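Local structure of dienelactone hydrolase (Anabaena variabilis, 2O2G) at residues Ala128-Ala133 against Asp150-Ala155; Gly169-Val174 against Ala197-Glu202. The protein is probably a hydrolase of the dienelactone hydrolase family, with an alpha/beta-hydrolase fold, whose natural substrate is not established. All coordinates share one frame; numbering follows the deposited sequence.

Contact 1: residues Ala128-Ala133 against Asp150-Ala155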
loop_
_atom_site.group_PDB
_atom_site.type_symbol
_atom_site.label_atom_id
_atom_site.label_comp_id
_atom_site.label_asym_id
_atom_site.label_seq_id
_atom_site.Cartn_x
_atom_site.Cartn_y
_atom_site.Cartn_z
ATOM N N ALA A 128 -3.374 -1.770 -5.195
ATOM C CA ALA A 128 -2.829 -2.796 -4.329
ATOM C C ALA A 128 -3.606 -4.089 -4.475
ATOM O O ALA A 128 -2.986 -5.162 -4.535
ATOM C CB ALA A 128 -2.874 -2.357 -2.888
ATOM N N LEU A 129 -4.946 -3.993 -4.504
ATOM C CA LEU A 129 -5.761 -5.188 -4.630
ATOM C C LEU A 129 -5.596 -5.812 -5.997
ATOM O O LEU A 129 -5.594 -7.031 -6.101
ATOM C CB LEU A 129 -7.238 -4.916 -4.328
ATOM C CG LEU A 129 -7.395 -4.557 -2.842
ATOM C CD1 LEU A 129 -8.655 -3.776 -2.618
ATOM C CD2 LEU A 129 -7.337 -5.799 -1.933
ATOM N N VAL A 130 -5.477 -4.996 -7.052
ATOM C CA VAL A 130 -5.304 -5.559 -8.404
ATOM C C VAL A 130 -3.962 -6.288 -8.502
ATOM O O VAL A 130 -3.877 -7.378 -9.067
ATOM C CB VAL A 130 -5.452 -4.489 -9.526
ATOM C CG1 VAL A 130 -5.145 -5.095 -10.907
ATOM C CG2 VAL A 130 -6.845 -3.903 -9.517
ATOM N N ALA A 131 -2.918 -5.691 -7.924
ATOM C CA ALA A 131 -1.602 -6.306 -7.889
ATOM C C ALA A 131 -1.565 -7.618 -7.061
ATOM O O ALA A 131 -0.946 -8.600 -7.470
ATOM C CB ALA A 131 -0.575 -5.304 -7.332
ATOM N N ALA A 132 -2.232 -7.615 -5.906
ATOM C CA ALA A 132 -2.283 -8.772 -5.020
ATOM C C ALA A 132 -2.890 -9.992 -5.718
ATOM O O ALA A 132 -2.416 -11.114 -5.538
ATOM C CB ALA A 132 -3.060 -8.412 -3.742
ATOM N N ALA A 133 -3.925 -9.762 -6.519
ATOM C CA ALA A 133 -4.572 -10.817 -7.300
ATOM C C ALA A 133 -3.630 -11.407 -8.352
ATOM O O ALA A 133 -3.811 -12.562 -8.734
ATOM C CB ALA A 133 -5.795 -10.296 -7.940
ATOM N N ASP A 150 -13.982 -1.189 -4.610
ATOM C CA ASP A 150 -15.146 -1.571 -5.389
ATOM C C ASP A 150 -14.931 -1.293 -6.865
ATOM O O ASP A 150 -15.608 -1.883 -7.709
ATOM C CB ASP A 150 -16.357 -0.778 -4.928
ATOM C CG ASP A 150 -16.110 0.699 -5.011
ATOM O OD1 ASP A 150 -15.182 1.193 -4.293
ATOM O OD2 ASP A 150 -16.806 1.348 -5.825
ATOM N N LEU A 151 -13.998 -0.398 -7.189
ATOM C CA LEU A 151 -13.715 -0.074 -8.584
ATOM C C LEU A 151 -12.659 -0.974 -9.230
ATOM O O LEU A 151 -12.138 -0.645 -10.288
ATOM C CB LEU A 151 -13.346 1.409 -8.715
ATOM C CG LEU A 151 -14.421 2.415 -8.261
ATOM C CD1 LEU A 151 -13.862 3.818 -8.458
ATOM C CD2 LEU A 151 -15.735 2.223 -9.001
ATOM N N ALA A 152 -12.395 -2.130 -8.624
ATOM C CA ALA A 152 -11.462 -3.152 -9.143
ATOM C C ALA A 152 -12.190 -4.492 -8.983
ATOM O O ALA A 152 -11.645 -5.421 -8.400
ATOM C CB ALA A 152 -10.203 -3.157 -8.317
ATOM N N PRO A 153 -13.419 -4.597 -9.517
ATOM C CA PRO A 153 -14.248 -5.755 -9.199
ATOM C C PRO A 153 -13.791 -7.085 -9.735
ATOM O O PRO A 153 -14.139 -8.107 -9.149
ATOM C CB PRO A 153 -15.604 -5.384 -9.816
ATOM C CG PRO A 153 -15.256 -4.532 -10.974
ATOM C CD PRO A 153 -14.112 -3.700 -10.474
ATOM N N SER A 154 -13.050 -7.098 -10.843
ATOM C CA SER A 154 -12.558 -8.376 -11.394
ATOM C C SER A 154 -11.452 -8.951 -10.521
ATOM O O SER A 154 -11.332 -10.163 -10.380
ATOM C CB SER A 154 -12.092 -8.206 -12.833
ATOM O OG SER A 154 -11.126 -7.164 -12.897
ATOM N N ALA A 155 -10.639 -8.081 -9.933
ATOM C CA ALA A 155 -9.579 -8.529 -9.042
ATOM C C ALA A 155 -10.065 -9.001 -7.699
ATOM O O ALA A 155 -9.468 -9.913 -7.122
ATOM C CB ALA A 155 -8.568 -7.404 -8.811
#

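Contact 2: residues Gly169-Val174 against Ala197-Glu202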
loop_
_atom_site.group_PDB
_atom_site.type_symbol
_atom_site.label_atom_id
_atom_site.label_comp_id
_atom_site.label_asym_id
_atom_site.label_seq_id
_atom_site.Cartn_x
_atom_site.Cartn_y
_atom_site.Cartn_z
ATOM N N GLY A 169 -15.094 7.580 9.145
ATOM C CA GLY A 169 -16.517 7.669 9.385
ATOM C C GLY A 169 -17.240 8.819 8.695
ATOM O O GLY A 169 -18.441 8.722 8.418
ATOM N N TYR A 170 -16.543 9.933 8.475
ATOM C CA TYR A 170 -17.134 11.077 7.770
ATOM C C TYR A 170 -17.062 10.904 6.245
ATOM O O TYR A 170 -17.692 11.665 5.514
ATOM C CB TYR A 170 -16.403 12.390 8.086
ATOM C CG TYR A 170 -16.503 12.967 9.487
ATOM C CD1 TYR A 170 -17.661 12.879 10.229
ATOM C CD2 TYR A 170 -15.465 13.710 10.008
ATOM C CE1 TYR A 170 -17.751 13.439 11.509
ATOM C CE2 TYR A 170 -15.537 14.268 11.287
ATOM C CZ TYR A 170 -16.689 14.143 12.028
ATOM O OH TYR A 170 -16.784 14.717 13.293
ATOM N N ASP A 171 -16.268 9.941 5.762
ATOM C CA ASP A 171 -16.064 9.713 4.317
ATOM C C ASP A 171 -17.199 8.792 3.835
ATOM O O ASP A 171 -16.947 7.753 3.246
ATOM C CB ASP A 171 -14.666 9.070 4.159
ATOM C CG ASP A 171 -14.111 9.117 2.724
ATOM O OD1 ASP A 171 -14.738 9.748 1.824
ATOM O OD2 ASP A 171 -12.999 8.535 2.531
ATOM N N LEU A 172 -18.456 9.196 4.071
ATOM C CA LEU A 172 -19.649 8.341 3.816
ATOM C C LEU A 172 -19.760 7.678 2.426
ATOM O O LEU A 172 -20.220 6.520 2.323
ATOM C CB LEU A 172 -20.975 9.098 4.164
ATOM N N PRO A 173 -19.351 8.384 1.359
ATOM C CA PRO A 173 -19.483 7.676 0.082
ATOM C C PRO A 173 -18.617 6.403 0.005
ATOM O O PRO A 173 -19.106 5.309 -0.347
ATOM C CB PRO A 173 -18.992 8.718 -0.944
ATOM C CG PRO A 173 -18.150 9.713 -0.152
ATOM C CD PRO A 173 -18.796 9.749 1.190
ATOM N N VAL A 174 -17.346 6.575 0.370
ATOM C CA VAL A 174 -16.339 5.540 0.338
ATOM C C VAL A 174 -16.675 4.384 1.292
ATOM O O VAL A 174 -16.251 3.267 1.042
ATOM C CB VAL A 174 -14.921 6.152 0.663
ATOM C CG1 VAL A 174 -13.883 5.105 0.818
ATOM C CG2 VAL A 174 -14.468 7.120 -0.427
ATOM N N ALA A 197 -13.445 10.685 11.153
ATOM C CA ALA A 197 -12.254 10.938 10.369
ATOM C C ALA A 197 -12.746 11.167 8.935
ATOM O O ALA A 197 -13.679 10.490 8.489
ATOM C CB ALA A 197 -11.313 9.747 10.414
ATOM N N SER A 198 -12.124 12.107 8.222
ATOM C CA SER A 198 -12.501 12.397 6.808
ATOM C C SER A 198 -11.574 11.656 5.818
ATOM O O SER A 198 -10.781 10.819 6.225
ATOM C CB SER A 198 -12.558 13.908 6.580
ATOM O OG SER A 198 -11.410 14.531 7.093
ATOM N N HIS A 199 -11.674 11.927 4.521
ATOM C CA HIS A 199 -10.936 11.135 3.540
ATOM C C HIS A 199 -9.455 10.830 3.821
ATOM O O HIS A 199 -9.017 9.683 3.664
ATOM C CB HIS A 199 -11.138 11.659 2.096
ATOM C CG HIS A 199 -10.602 10.727 1.060
ATOM N ND1 HIS A 199 -11.175 9.495 0.804
ATOM C CD2 HIS A 199 -9.496 10.797 0.281
ATOM C CE1 HIS A 199 -10.465 8.869 -0.119
ATOM N NE2 HIS A 199 -9.431 9.630 -0.441
ATOM N N LEU A 200 -8.666 11.827 4.212
ATOM C CA LEU A 200 -7.222 11.607 4.440
ATOM C C LEU A 200 -6.850 11.520 5.915
ATOM O O LEU A 200 -5.656 11.709 6.278
ATOM C CB LEU A 200 -6.379 12.710 3.791
ATOM C CG LEU A 200 -6.512 12.864 2.281
ATOM C CD1 LEU A 200 -5.818 14.129 1.852
ATOM C CD2 LEU A 200 -5.931 11.638 1.577
ATOM N N PHE A 201 -7.856 11.269 6.758
ATOM C CA PHE A 201 -7.600 11.017 8.166
ATOM C C PHE A 201 -6.779 12.107 8.785
ATOM O O PHE A 201 -5.826 11.850 9.509
ATOM C CB PHE A 201 -6.895 9.661 8.325
ATOM C CG PHE A 201 -7.687 8.531 7.771
ATOM C CD1 PHE A 201 -7.605 8.208 6.421
ATOM C CD2 PHE A 201 -8.569 7.838 8.566
ATOM C CE1 PHE A 201 -8.367 7.200 5.894
ATOM C CE2 PHE A 201 -9.336 6.823 8.028
ATOM C CZ PHE A 201 -9.226 6.514 6.682
ATOM N N GLU A 202 -7.206 13.338 8.525
ATOM C CA GLU A 202 -6.505 14.512 9.008
ATOM C C GLU A 202 -6.864 14.949 10.415
ATOM O O GLU A 202 -6.118 15.680 11.019
ATOM C CB GLU A 202 -6.756 15.676 8.058
ATOM C CG GLU A 202 -6.026 15.529 6.742
ATOM C CD GLU A 202 -6.485 16.552 5.720
ATOM O OE1 GLU A 202 -7.719 16.685 5.532
ATOM O OE2 GLU A 202 -5.614 17.188 5.086
HETATM O O HOH W 1 -11.431 7.350 4.493
#

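Contact 1: residues Ala128-Ala133 against Asp150-Ala155
V130 and A155 bring the two backbones closest, their CA atoms 5.2 Å apart, and the methyl of A155 sits against the helix itself: its CB lies 3.8 Å from V130 CA. The same methyl comes within 4.0 Å of V130 CG2 and within 4.0 Å of the carbonyl O of L129, so that it meets backbone and side chain of the helix together. Of the valine's two branches CG2 does the touching. With CG1 anti to the backbone N (chi1 175°), CG2 is left beside that nitrogen and anti to the carbonyl carbon, and it reaches A152, whose CB stands 3.6 Å from it. Thus V130 CG2 has the methyls of both A152 and A155 as neighbours. Less than one helical turn further on, A133 CB rests near A155 CB at 4.1 Å and near the carbonyl O of A155.

In the second shell, the loop 150-155 is folded so that A152 and A155 both direct their CB toward the helix, while P153 and S154 between them lie on the exposed side. A weak bond from A155 N to A152 O closes this short bend, and the carbonyl O of S154 is hydrogen-bonded to H158 ND1. L129 leans on P149 and L156, which flank this loop segment, and on V142 of strand 139-145. V130 also touches A95 of helix 91-107, and A128, A131 and A132 pack on Y118 of strand 115-121.

No hydrogen bond or salt bridge crosses between 128-133 and 150-155. Their fit is carried by small apolar groups, three alanine methyls and one valine branch, which let the loop backbone come close to the helix with just 176 Å² buried.

Contact 2: residues Gly169-Val174 against Ala197-Glu202
Y170 and S198 face each other with CA atoms 4.9 Å apart, and the backbone N of Y170 donates to the carbonyl O of A197 (2.9 Å). The Y170 side chain lies alongside A197: CB is 3.3 Å from A197 O, and ring atom CD2 is 3.8 Å from A197 N, the ring meeting that nitrogen obliquely.

D171 and H199 form the main side-chain link. ND1 of the imidazole donates to D171 OD2 at 2.7 Å. The carboxylate oxygen lies near the imidazole plane, at the ring's edge, and is met on its syn side, with ND1 28° out of the carboxylate plane; the two planes stand 85° apart. D171 CG is anti to its own backbone N (chi1 -164°), which places the carboxylate carbon on the H199 side. A water also donates to D171 OD2, at 2.8 Å, giving this oxygen two donors, and bonds weakly to the carbonyl O of H199.

H199 touches S122, in a Gly-X-Ser-X-Gly nucleophile-elbow pattern; the arrangement is consistent with the Ser-His-Asp triad of alpha/beta hydrolases. D171 occupies the N-cap position of helix 172-184, just beyond strand 163-168, but its side chain makes no capping bond and turns to H199 instead. The type I turn S198-F201 follows strand 189-194, and F201 packs on A206 and V210 of helix 206-221.

Contact 1 is the more buried of the two, its centre about 12 Å from the centre of the chain against 18 Å for contact 2, which is only partly buried and includes the exposed Y170. Their centres are 21 Å apart and their nearest atoms about 6 Å, without touching. Contact 1 sets a helix against a loop mainly through apolar side chains; contact 2 joins the loop and first turn of helix 172-184 to the loop after strand 189-194 by directional hydrogen bonds and a bound water. Elements around them are linked: helix 123-134 follows the elbow carrying S122, which H199 touches, and V174 packs on R148, which is salt-bridged to D150 at the start of 150-155.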